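Local coordinates for uncharacterized protein (Parabacteroides distasonis, PDB 4Q34), which probably acts as an esterase of the alpha/beta-hydrolase family, its substrate being unknown, at residues Q39-R45 / L77-V83; P89-N93 / T145-T150; N114-I120 / R256-W262; F234-T238 / W272-L276. All blocks are in the same frame, centred on the assembly; numbering follows the deposited sequence. Where two conformers were deposited one is given.

Interaction 1 (Q39-R45 / L77-V83); sequences QKPVGAR and LRRRFCV
Gln39 and Val83 face each other as an antiparallel hydrogen-bonded pair, Gln39 N to Val83 O at 2.9 Å and Val83 N to Gln39 O at 3.0 Å, after which the chains part and are rejoined by Arg45 N giving a bond to Arg80 O. Between these two points of attachment Pro41 to Ala44 make a type II beta turn, with Gly43 at positive phi. Arg80, also at positive phi, is the C-prime residue of the Schellman motif that ends helix 72-78, and the two reversals are sewn together by arginines. From Arg80, NE reaches Gly43 O at 2.8 Å in an almost straight bond (178°), coming from above the carbonyl plane. Arg45 answers with a side-on grip: NE, at 2.7 Å, and NH2 both hold Arg79 O, the carbonyl of the first residue beyond the helix. On its way there the extended Arg45 chain lays CD over the centre of the Phe81 ring, a CH-pi contact 3.4 Å from the centroid. The two guanidinium groups come near each other, but Arg45 NH1 has its own salt bridge to the C-terminal carboxylate of Asp323. Inside the loop, Pro41 CD rests on Leu77 CD1 at 3.6 Å, while a water links Arg45 O to Cys82 N. The contact thus ties the end of strand 28-41 to the helix-to-strand connection leading into strand 83-87, its sheet neighbour; Phe81 packs on Leu317 of helix 306-319, and Gln39 hydrogen-bonds through OE1 to Gln11 of the second subunit.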
# COMPACT_ATOMS: atom_id res chain seq x y z
N GLN A 39 0.67 3.26 13.29
CA GLN A 39 1.79 3.67 14.14
C GLN A 39 1.25 4.19 15.44
O GLN A 39 0.29 4.99 15.44
CB GLN A 39 2.58 4.78 13.41
CG GLN A 39 3.17 4.36 12.09
CD GLN A 39 4.01 5.44 11.46
OE1 GLN A 39 3.50 6.47 10.98
NE2 GLN A 39 5.30 5.19 11.40
N LYS A 40 1.83 3.74 16.56
CA LYS A 40 1.47 4.17 17.90
C LYS A 40 2.64 4.98 18.44
O LYS A 40 3.77 4.48 18.52
CB LYS A 40 1.27 2.97 18.84
CG LYS A 40 0.27 1.96 18.31
CD LYS A 40 -0.29 1.09 19.43
CE LYS A 40 -1.24 0.04 18.87
NZ LYS A 40 -1.52 -1.06 19.84
N PRO A 41 2.41 6.25 18.76
CA PRO A 41 3.45 7.07 19.36
C PRO A 41 3.66 6.77 20.83
O PRO A 41 2.77 6.24 21.51
CB PRO A 41 2.96 8.48 19.17
CG PRO A 41 1.45 8.37 19.19
CD PRO A 41 1.13 6.97 18.66
N VAL A 42 4.85 7.09 21.30
CA VAL A 42 5.10 7.15 22.73
C VAL A 42 4.11 8.13 23.36
O VAL A 42 3.88 9.22 22.83
CB VAL A 42 6.54 7.58 23.03
CG1 VAL A 42 6.77 7.84 24.54
CG2 VAL A 42 7.52 6.51 22.57
N GLY A 43 3.50 7.68 24.44
CA GLY A 43 2.55 8.50 25.18
C GLY A 43 1.24 8.75 24.44
O GLY A 43 0.66 9.83 24.56
N ALA A 44 0.78 7.75 23.68
CA ALA A 44 -0.41 7.87 22.85
C ALA A 44 -1.66 8.26 23.63
O ALA A 44 -1.88 7.81 24.77
CB ALA A 44 -0.66 6.59 22.09
N ARG A 45 -2.47 9.09 23.00
CA ARG A 45 -3.77 9.47 23.47
C ARG A 45 -4.73 8.28 23.45
O ARG A 45 -4.48 7.26 22.81
CB ARG A 45 -4.33 10.62 22.62
CG ARG A 45 -3.49 11.90 22.62
CD ARG A 45 -3.97 12.94 21.64
NE ARG A 45 -2.99 14.01 21.50
CZ ARG A 45 -2.76 14.95 22.41
NH1 ARG A 45 -3.55 15.06 23.46
NH2 ARG A 45 -1.80 15.84 22.20
N LEU A 77 0.50 11.75 14.21
CA LEU A 77 1.43 10.92 14.98
C LEU A 77 2.29 11.81 15.86
O LEU A 77 2.50 11.50 17.04
CB LEU A 77 2.32 10.12 14.02
CG LEU A 77 3.30 9.16 14.70
CD1 LEU A 77 2.54 8.14 15.53
CD2 LEU A 77 4.16 8.50 13.63
N ARG A 78 2.75 12.92 15.32
CA ARG A 78 3.56 13.88 16.09
C ARG A 78 2.78 14.48 17.26
O ARG A 78 3.35 14.79 18.33
CB ARG A 78 4.11 14.98 15.17
CG ARG A 78 5.09 15.87 15.89
CD ARG A 78 5.78 16.82 14.91
NE ARG A 78 6.68 16.09 14.03
CZ ARG A 78 6.48 15.89 12.73
NH1 ARG A 78 5.45 16.45 12.12
NH2 ARG A 78 7.37 15.18 12.04
N ARG A 79 1.49 14.62 17.09
CA ARG A 79 0.57 15.12 18.11
C ARG A 79 0.08 14.05 19.09
O ARG A 79 -0.86 14.27 19.85
CB ARG A 79 -0.60 15.80 17.41
CG ARG A 79 -0.16 17.03 16.63
CD ARG A 79 -1.26 17.72 15.85
NE ARG A 79 -0.67 18.81 15.06
CZ ARG A 79 -1.29 19.89 14.63
NH1 ARG A 79 -2.60 20.09 14.87
NH2 ARG A 79 -0.59 20.79 13.94
N ARG A 80 0.72 12.89 19.00
CA ARG A 80 0.58 11.77 19.93
C ARG A 80 -0.67 10.94 19.78
O ARG A 80 -1.11 10.32 20.73
CB ARG A 80 0.77 12.22 21.38
CG ARG A 80 2.13 12.83 21.65
CD ARG A 80 2.50 12.76 23.14
NE ARG A 80 1.31 12.54 23.98
CZ ARG A 80 0.53 13.48 24.51
NH1 ARG A 80 0.79 14.77 24.37
NH2 ARG A 80 -0.52 13.11 25.22
N PHE A 81 -1.27 10.96 18.59
CA PHE A 81 -2.35 10.03 18.28
C PHE A 81 -1.78 8.76 17.62
O PHE A 81 -0.89 8.84 16.75
CB PHE A 81 -3.37 10.62 17.31
CG PHE A 81 -4.18 11.76 17.87
CD1 PHE A 81 -3.68 13.06 17.80
CD2 PHE A 81 -5.44 11.55 18.42
CE1 PHE A 81 -4.43 14.12 18.27
CE2 PHE A 81 -6.21 12.62 18.87
CZ PHE A 81 -5.68 13.91 18.79
N CYS A 82 -2.34 7.61 17.99
CA CYS A 82 -2.22 6.40 17.18
C CYS A 82 -2.92 6.65 15.88
O CYS A 82 -4.07 7.13 15.88
CB CYS A 82 -2.82 5.15 17.83
SG CYS A 82 -2.07 4.77 19.41
N VAL A 83 -2.26 6.33 14.78
CA VAL A 83 -2.81 6.58 13.48
C VAL A 83 -2.88 5.25 12.69
O VAL A 83 -1.86 4.57 12.55
CB VAL A 83 -1.98 7.61 12.68
CG1 VAL A 83 -2.42 7.67 11.26
CG2 VAL A 83 -2.03 8.99 13.34
O HOH W 1 -4.40 7.90 20.00

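Interaction 2 (P89-N93 / T145-T150); sequences PRRGN and TPTIGT
Arg90 and Ile148 are joined by the one direct backbone hydrogen bond of this contact, Ile148 N to Arg90 O at 2.7 Å, nearly straight (173°) and in the carbonyl plane. The same oxygen also receives a CA-H...O contact from Thr147. Side-chain bonds to the opposite chain follow on two sides of this link. Arg90, extended from CG to NE, runs alongside Thr150 and sends NH1 to Thr150 O at 2.8 Å, the acceptor lying close to the guanidinium plane. Arg91 is folded instead: with chi2 at 71° and chi3 at 62° the chain curls back, and NE and NH2 together hold Thr147 OG1 side-on, each at 2.9 Å, the hydroxyl standing somewhat out of the guanidinium plane. Both segments are irregular loops of the alpha/beta-hydrolase fold, 89-93 following strand 83-87 of the central sheet and 145-150 leading into helix 153-167, and the direct bonds between them come mostly from side chains. The charge of Arg90 is balanced by salt bridges to Asp32 and Glu99, the latter also accepting from Thr150. Arg91 NH1, for its part, is hydrogen-bonded to Gln57 O and Gly54 O. Water-mediated bonding joins Gly92 N, which donates at 2.8 Å, to Pro146 O and Thr145 OG1. Apolar contact is slight, chiefly Thr145 CG2 against Arg91 CD at 3.6 Å. Across the dimer interface Ile148 packs on Ile148 of the second subunit, and Thr145 on Asn93 of that subunit.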
# COMPACT_ATOMS: atom_id res chain seq x y z
N PRO A 89 -11.18 -2.45 1.13
CA PRO A 89 -11.36 -3.62 0.24
C PRO A 89 -11.33 -3.24 -1.24
O PRO A 89 -11.94 -2.25 -1.65
CB PRO A 89 -12.74 -4.13 0.63
CG PRO A 89 -12.84 -3.78 2.07
CD PRO A 89 -12.29 -2.37 2.07
N ARG A 90 -10.63 -4.07 -2.01
CA ARG A 90 -10.51 -3.96 -3.47
C ARG A 90 -9.68 -2.79 -3.97
O ARG A 90 -9.76 -2.46 -5.13
CB ARG A 90 -11.90 -3.93 -4.12
CG ARG A 90 -12.78 -5.07 -3.65
CD ARG A 90 -14.24 -4.93 -4.09
NE ARG A 90 -15.00 -6.09 -3.63
CZ ARG A 90 -16.33 -6.22 -3.70
NH1 ARG A 90 -17.08 -5.24 -4.21
NH2 ARG A 90 -16.90 -7.35 -3.28
N ARG A 91 -8.92 -2.16 -3.09
CA ARG A 91 -8.15 -0.97 -3.42
C ARG A 91 -6.67 -1.12 -3.01
O ARG A 91 -6.34 -1.47 -1.85
CB ARG A 91 -8.75 0.24 -2.74
CG ARG A 91 -8.27 1.57 -3.28
CD ARG A 91 -8.79 1.88 -4.69
NE ARG A 91 -10.25 2.01 -4.78
CZ ARG A 91 -10.99 3.02 -4.33
NH1 ARG A 91 -10.47 4.06 -3.65
NH2 ARG A 91 -12.31 2.99 -4.52
N GLY A 92 -5.77 -0.81 -3.93
CA GLY A 92 -4.33 -0.75 -3.60
C GLY A 92 -3.80 -2.07 -3.05
O GLY A 92 -4.00 -3.09 -3.65
N ASN A 93 -3.15 -2.01 -1.87
CA ASN A 93 -2.61 -3.21 -1.22
C ASN A 93 -3.70 -4.23 -0.83
O ASN A 93 -3.40 -5.40 -0.58
CB ASN A 93 -1.86 -2.81 0.04
CG ASN A 93 -0.55 -2.09 -0.26
OD1 ASN A 93 -0.02 -2.12 -1.36
ND2 ASN A 93 0.02 -1.47 0.78
N THR A 145 -5.35 4.87 -7.79
CA THR A 145 -5.21 3.42 -7.98
C THR A 145 -6.63 2.87 -8.22
O THR A 145 -7.58 3.40 -7.67
CB THR A 145 -4.46 2.78 -6.78
OG1 THR A 145 -3.87 1.55 -7.17
CG2 THR A 145 -5.32 2.55 -5.59
N PRO A 146 -6.78 1.78 -9.01
CA PRO A 146 -8.09 1.30 -9.40
C PRO A 146 -8.76 0.40 -8.37
O PRO A 146 -8.11 -0.14 -7.47
CB PRO A 146 -7.82 0.57 -10.72
CG PRO A 146 -6.41 0.05 -10.53
CD PRO A 146 -5.70 1.13 -9.80
N THR A 147 -10.08 0.29 -8.47
CA THR A 147 -10.87 -0.66 -7.70
C THR A 147 -10.88 -1.99 -8.41
O THR A 147 -11.31 -2.10 -9.56
CB THR A 147 -12.29 -0.10 -7.52
OG1 THR A 147 -12.21 1.13 -6.78
CG2 THR A 147 -13.21 -1.08 -6.82
N ILE A 148 -10.46 -3.02 -7.68
CA ILE A 148 -10.34 -4.36 -8.26
C ILE A 148 -11.63 -5.12 -7.97
O ILE A 148 -11.69 -6.07 -7.17
CB ILE A 148 -9.07 -5.10 -7.76
CG1 ILE A 148 -7.84 -4.17 -7.76
CG2 ILE A 148 -8.81 -6.32 -8.62
CD1 ILE A 148 -7.60 -3.41 -9.05
N GLY A 149 -12.68 -4.68 -8.63
CA GLY A 149 -14.03 -5.15 -8.39
C GLY A 149 -15.00 -4.00 -8.56
O GLY A 149 -14.72 -3.04 -9.31
N THR A 150 -16.15 -4.11 -7.89
CA THR A 150 -17.22 -3.10 -7.95
C THR A 150 -17.27 -2.32 -6.66
O THR A 150 -16.82 -2.80 -5.61
CB THR A 150 -18.62 -3.75 -8.12
OG1 THR A 150 -18.90 -4.66 -7.04
CG2 THR A 150 -18.70 -4.44 -9.43
O HOH W 2 -5.63 -0.69 -6.72

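Interaction 3 (N114-I120 / R256-W262); sequences NRFRVGI and RPELYEW
Glu261 OE1 is gripped end-on by both terminal nitrogens of Arg115, NH1 at 2.9 Å and NH2 at 3.0 Å, in a salt bridge where NH2 arrives nearly along the C-O axis and NH1 from above the carboxylate plane. The bridge fastens the Schellman motif that closes helix 109-115 to the first turns of helix 257-277, for which Arg256 is the N-cap residue, within the alpha/beta-hydrolase fold. A bend at chi2 (58°) turns the Arg115 chain toward the first turn of helix 257-277, where NH1 also donates to Glu258 O at 3.0 Å and Trp262 CZ2 lies over one face of the guanidinium. The second oxygen of Glu261, OE2, accepts from Leu220 N. Replacing Arg115 by a leucine would probably leave the Glu261 charge without its mate and Trp262 CZ2 without the flat group beside it. Indole and backbone are joined as well, Trp262 NE1 giving a 2.8 Å bond to Arg115 O. Arg117, whose NH1 stands over the Trp262 ring, has its salt bridge with Glu199. Leu259 CD1 and Ile120 CD1 make an apolar contact at 3.7 Å. The second branch of Ile120 meets a charged group instead, its CG2 methyl sitting over the centre of the Arg256 guanidinium, 3.4 Å from Arg256 NH2.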
# COMPACT_ATOMS: atom_id res chain seq x y z
N ASN A 114 -10.32 19.18 -12.48
CA ASN A 114 -11.50 20.02 -12.26
C ASN A 114 -12.39 19.53 -11.12
O ASN A 114 -12.79 20.31 -10.28
CB ASN A 114 -12.35 20.05 -13.53
CG ASN A 114 -11.72 20.84 -14.63
OD1 ASN A 114 -10.51 21.02 -14.68
ND2 ASN A 114 -12.54 21.32 -15.54
N ARG A 115 -12.67 18.23 -11.09
CA ARG A 115 -13.51 17.61 -10.08
C ARG A 115 -12.98 17.86 -8.66
O ARG A 115 -13.76 17.99 -7.71
CB ARG A 115 -13.55 16.10 -10.32
CG ARG A 115 -14.27 15.29 -9.27
CD ARG A 115 -15.71 15.76 -9.12
NE ARG A 115 -16.51 14.81 -8.34
CZ ARG A 115 -17.84 14.93 -8.20
NH1 ARG A 115 -18.48 15.95 -8.76
NH2 ARG A 115 -18.51 14.02 -7.51
N PHE A 116 -11.66 17.91 -8.54
CA PHE A 116 -10.98 18.15 -7.26
C PHE A 116 -10.79 19.63 -6.93
O PHE A 116 -10.27 19.97 -5.86
CB PHE A 116 -9.63 17.42 -7.24
CG PHE A 116 -9.75 15.90 -7.23
CD1 PHE A 116 -10.93 15.27 -6.81
CD2 PHE A 116 -8.68 15.11 -7.63
CE1 PHE A 116 -11.03 13.89 -6.76
CE2 PHE A 116 -8.78 13.73 -7.58
CZ PHE A 116 -9.94 13.12 -7.13
N ARG A 117 -11.22 20.48 -7.87
CA ARG A 117 -11.23 21.91 -7.72
C ARG A 117 -9.82 22.46 -7.51
O ARG A 117 -9.59 23.40 -6.76
CB ARG A 117 -12.20 22.33 -6.63
CG ARG A 117 -13.62 21.82 -6.84
CD ARG A 117 -14.71 22.61 -6.08
NE ARG A 117 -14.25 22.94 -4.73
CZ ARG A 117 -14.20 22.10 -3.72
NH1 ARG A 117 -14.62 20.85 -3.86
NH2 ARG A 117 -13.65 22.48 -2.58
N VAL A 118 -8.87 21.92 -8.26
CA VAL A 118 -7.54 22.53 -8.34
C VAL A 118 -7.64 23.74 -9.28
O VAL A 118 -6.96 24.72 -9.10
CB VAL A 118 -6.48 21.55 -8.86
CG1 VAL A 118 -5.10 22.18 -8.92
CG2 VAL A 118 -6.43 20.31 -7.97
N GLY A 119 -8.55 23.65 -10.23
CA GLY A 119 -8.71 24.71 -11.23
C GLY A 119 -9.62 24.24 -12.35
O GLY A 119 -10.24 23.19 -12.26
N ILE A 120 -9.72 25.03 -13.40
CA ILE A 120 -10.37 24.58 -14.62
C ILE A 120 -9.24 24.34 -15.60
O ILE A 120 -8.63 25.29 -16.14
CB ILE A 120 -11.36 25.61 -15.19
CG1 ILE A 120 -12.40 26.02 -14.14
CG2 ILE A 120 -12.04 25.05 -16.44
CD1 ILE A 120 -13.18 24.87 -13.56
N ARG A 256 -20.68 23.81 -14.63
CA ARG A 256 -19.83 22.65 -14.58
C ARG A 256 -20.19 21.75 -13.38
O ARG A 256 -19.71 21.98 -12.27
CB ARG A 256 -18.36 23.08 -14.46
CG ARG A 256 -17.85 23.86 -15.67
CD ARG A 256 -16.51 24.48 -15.35
NE ARG A 256 -15.90 25.17 -16.49
CZ ARG A 256 -15.30 24.57 -17.52
NH1 ARG A 256 -15.24 23.25 -17.61
NH2 ARG A 256 -14.78 25.31 -18.50
N PRO A 257 -21.03 20.73 -13.62
CA PRO A 257 -21.49 19.78 -12.59
C PRO A 257 -20.35 19.10 -11.85
O PRO A 257 -20.51 18.79 -10.67
CB PRO A 257 -22.30 18.75 -13.38
CG PRO A 257 -22.78 19.48 -14.59
CD PRO A 257 -21.79 20.58 -14.88
N GLU A 258 -19.22 18.85 -12.52
CA GLU A 258 -18.07 18.28 -11.82
C GLU A 258 -17.68 19.12 -10.59
O GLU A 258 -17.24 18.55 -9.58
CB GLU A 258 -16.85 18.11 -12.73
CG GLU A 258 -17.02 17.12 -13.87
CD GLU A 258 -16.86 15.64 -13.49
OE1 GLU A 258 -16.57 15.28 -12.33
OE2 GLU A 258 -17.04 14.80 -14.39
N LEU A 259 -17.83 20.44 -10.67
CA LEU A 259 -17.56 21.29 -9.52
C LEU A 259 -18.82 21.64 -8.72
O LEU A 259 -18.77 21.74 -7.47
CB LEU A 259 -16.84 22.56 -9.95
CG LEU A 259 -15.39 22.42 -10.49
CD1 LEU A 259 -15.33 22.26 -11.99
CD2 LEU A 259 -14.59 23.65 -10.09
N TYR A 260 -19.94 21.82 -9.40
CA TYR A 260 -21.16 22.30 -8.73
C TYR A 260 -21.74 21.27 -7.79
O TYR A 260 -22.34 21.62 -6.80
CB TYR A 260 -22.20 22.82 -9.74
CG TYR A 260 -23.35 23.55 -9.07
CD1 TYR A 260 -23.17 24.82 -8.53
CD2 TYR A 260 -24.58 22.94 -8.92
CE1 TYR A 260 -24.19 25.47 -7.88
CE2 TYR A 260 -25.62 23.60 -8.28
CZ TYR A 260 -25.41 24.87 -7.76
OH TYR A 260 -26.43 25.53 -7.11
N GLU A 261 -21.50 20.00 -8.06
CA GLU A 261 -21.94 18.97 -7.14
C GLU A 261 -21.44 19.24 -5.74
O GLU A 261 -22.15 18.92 -4.80
CB GLU A 261 -21.49 17.60 -7.59
CG GLU A 261 -22.28 17.13 -8.79
CD GLU A 261 -22.10 15.65 -9.12
OE1 GLU A 261 -21.22 14.98 -8.52
OE2 GLU A 261 -22.87 15.17 -9.98
N TRP A 262 -20.24 19.81 -5.60
CA TRP A 262 -19.70 20.12 -4.27
C TRP A 262 -20.48 21.26 -3.61
O TRP A 262 -20.73 21.25 -2.43
CB TRP A 262 -18.19 20.41 -4.31
CG TRP A 262 -17.42 19.28 -4.88
CD1 TRP A 262 -16.72 19.27 -6.06
CD2 TRP A 262 -17.28 17.97 -4.31
NE1 TRP A 262 -16.15 18.03 -6.26
CE2 TRP A 262 -16.47 17.22 -5.20
CE3 TRP A 262 -17.76 17.36 -3.14
CZ2 TRP A 262 -16.17 15.87 -4.97
CZ3 TRP A 262 -17.41 16.00 -2.89
CH2 TRP A 262 -16.62 15.29 -3.81

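Interaction 4 (F234-T238 / W272-L276); sequences FMEYT and WAKML
The Phe234 ring carries Leu276 CD2 over one face, 3.6 Å from the centroid in a CH-pi contact, while Trp272 NE1 and Met275 CB lie at its edge. The other methyl of the same leucine, CD1, sits over the centre of one face of the Trp272 ring, so a single branched side chain is wedged between two aromatic groups. Phe234 and Trp272 meet obliquely, their planes 73° apart, and Tyr237 completes the aromatic cluster, its ring inclined at 54° to the Trp272 six-membered ring. With CG anti to the backbone N (chi1 -177°), Phe234 swings its ring out to the helix, and CZ comes within 3.4 Å of Leu276 CD2. Tyr237 CB closes on Leu276 CD1 at 3.7 Å, and Thr238 CG2 on Leu276 CD2, also at 3.7 Å. An alanine in place of Phe234 is likely to open a gap beside Leu276 CD2 and take away the ring beside Trp272 NE1. The contact joins segment 234-238 to helix 257-277 of this alpha/beta hydrolase, with Leu276 and Ala273 also reaching strand 283-287. No hydrogen bond crosses between the two segments: Trp272 NE1 donates to Pro205 O, Tyr237 OH bonds to Trp183 O, and Thr238 OG1 turns back to selenomethionine Met235 O at 2.7 Å. Cohesion here therefore rests on shape and apolar burial, with the polar ends of the rings satisfied elsewhere.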
# COMPACT_ATOMS: atom_id res chain seq x y z
N PHE A 234 -31.87 6.75 11.23
CA PHE A 234 -31.51 8.18 11.20
C PHE A 234 -31.07 8.64 12.57
O PHE A 234 -30.08 9.36 12.68
CB PHE A 234 -32.68 9.00 10.68
CG PHE A 234 -32.36 10.48 10.55
CD1 PHE A 234 -31.46 10.91 9.58
CD2 PHE A 234 -32.97 11.43 11.38
CE1 PHE A 234 -31.18 12.25 9.41
CE2 PHE A 234 -32.68 12.79 11.22
CZ PHE A 234 -31.79 13.18 10.24
N MSE A 235 -31.77 8.20 13.62
CA MSE A 235 -31.43 8.61 15.00
C MSE A 235 -30.05 8.16 15.42
O MSE A 235 -29.47 8.74 16.34
CB MSE A 235 -32.44 8.12 16.05
CG MSE A 235 -33.82 8.71 15.84
SE MSE A 235 -33.89 10.68 16.13
CE MSE A 235 -33.09 10.67 17.94
N GLU A 236 -29.50 7.12 14.78
CA GLU A 236 -28.15 6.69 15.13
C GLU A 236 -27.11 7.77 14.88
O GLU A 236 -26.13 7.85 15.61
CB GLU A 236 -27.72 5.35 14.46
CG GLU A 236 -28.72 4.20 14.50
CD GLU A 236 -28.88 3.52 15.85
OE1 GLU A 236 -28.20 3.93 16.82
OE2 GLU A 236 -29.70 2.56 15.90
N TYR A 237 -27.36 8.70 13.92
CA TYR A 237 -26.40 9.73 13.60
C TYR A 237 -26.43 10.91 14.59
O TYR A 237 -25.68 11.86 14.43
CB TYR A 237 -26.63 10.23 12.15
CG TYR A 237 -26.44 9.06 11.19
CD1 TYR A 237 -25.18 8.65 10.83
CD2 TYR A 237 -27.52 8.38 10.66
CE1 TYR A 237 -24.98 7.53 10.02
CE2 TYR A 237 -27.34 7.30 9.84
CZ TYR A 237 -26.07 6.87 9.52
OH TYR A 237 -25.91 5.79 8.65
N THR A 238 -27.32 10.83 15.60
CA THR A 238 -27.39 11.81 16.66
C THR A 238 -26.49 11.43 17.81
O THR A 238 -26.40 12.20 18.76
CB THR A 238 -28.81 12.02 17.25
OG1 THR A 238 -29.24 10.85 17.99
CG2 THR A 238 -29.84 12.39 16.17
N TRP A 272 -28.86 18.47 6.53
CA TRP A 272 -28.69 17.22 7.29
C TRP A 272 -28.28 17.46 8.75
O TRP A 272 -28.90 16.93 9.66
CB TRP A 272 -27.62 16.37 6.60
CG TRP A 272 -27.46 14.96 7.08
CD1 TRP A 272 -28.36 13.95 6.92
CD2 TRP A 272 -26.31 14.37 7.68
NE1 TRP A 272 -27.84 12.76 7.42
CE2 TRP A 272 -26.58 13.00 7.88
CE3 TRP A 272 -25.06 14.87 8.07
CZ2 TRP A 272 -25.68 12.15 8.46
CZ3 TRP A 272 -24.16 14.02 8.67
CH2 TRP A 272 -24.47 12.67 8.85
N ALA A 273 -27.30 18.36 8.94
CA ALA A 273 -26.83 18.71 10.29
C ALA A 273 -27.97 19.32 11.10
O ALA A 273 -28.19 18.97 12.25
CB ALA A 273 -25.66 19.68 10.23
N LYS A 274 -28.70 20.25 10.50
CA LYS A 274 -29.82 20.90 11.17
C LYS A 274 -30.86 19.86 11.64
O LYS A 274 -31.31 19.86 12.79
CB LYS A 274 -30.42 21.99 10.27
CG LYS A 274 -31.70 22.63 10.79
CD LYS A 274 -31.51 23.21 12.17
CE LYS A 274 -32.65 24.19 12.47
NZ LYS A 274 -32.64 24.51 13.93
N MSE A 275 -31.22 18.94 10.74
CA MSE A 275 -32.21 17.95 11.04
C MSE A 275 -31.75 17.04 12.15
O MSE A 275 -32.53 16.72 13.02
CB MSE A 275 -32.53 17.14 9.78
CG MSE A 275 -33.37 18.04 8.89
SE MSE A 275 -33.78 17.06 7.24
CE MSE A 275 -34.57 15.48 8.15
N LEU A 276 -30.49 16.65 12.13
CA LEU A 276 -29.96 15.81 13.24
C LEU A 276 -29.86 16.58 14.55
O LEU A 276 -30.20 16.08 15.63
CB LEU A 276 -28.63 15.20 12.87
CG LEU A 276 -28.71 14.05 11.86
CD1 LEU A 276 -27.34 13.73 11.25
CD2 LEU A 276 -29.32 12.81 12.51

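In the fold
The four contacts show how bonding follows place in one fold. Interactions 1, 2 and 3 are partly buried and largely polar; interaction 4 is the buried one, and apolar. Interactions 3 and 4 nevertheless share helix 257-277, at its beginning and near its end, with centres about 27 Å apart. Interactions 1 and 2 follow each other along the chain, at the two ends of strand 83-87, and both touch the second subunit, which neither of the others does; arginines held by carbonyl groups recur in both, but only interaction 1 includes regular strand pairing. Interactions 1 and 3 lie on opposite sides of the chain's centre, about 35 Å between centres, and each fastens a Schellman-ended helix.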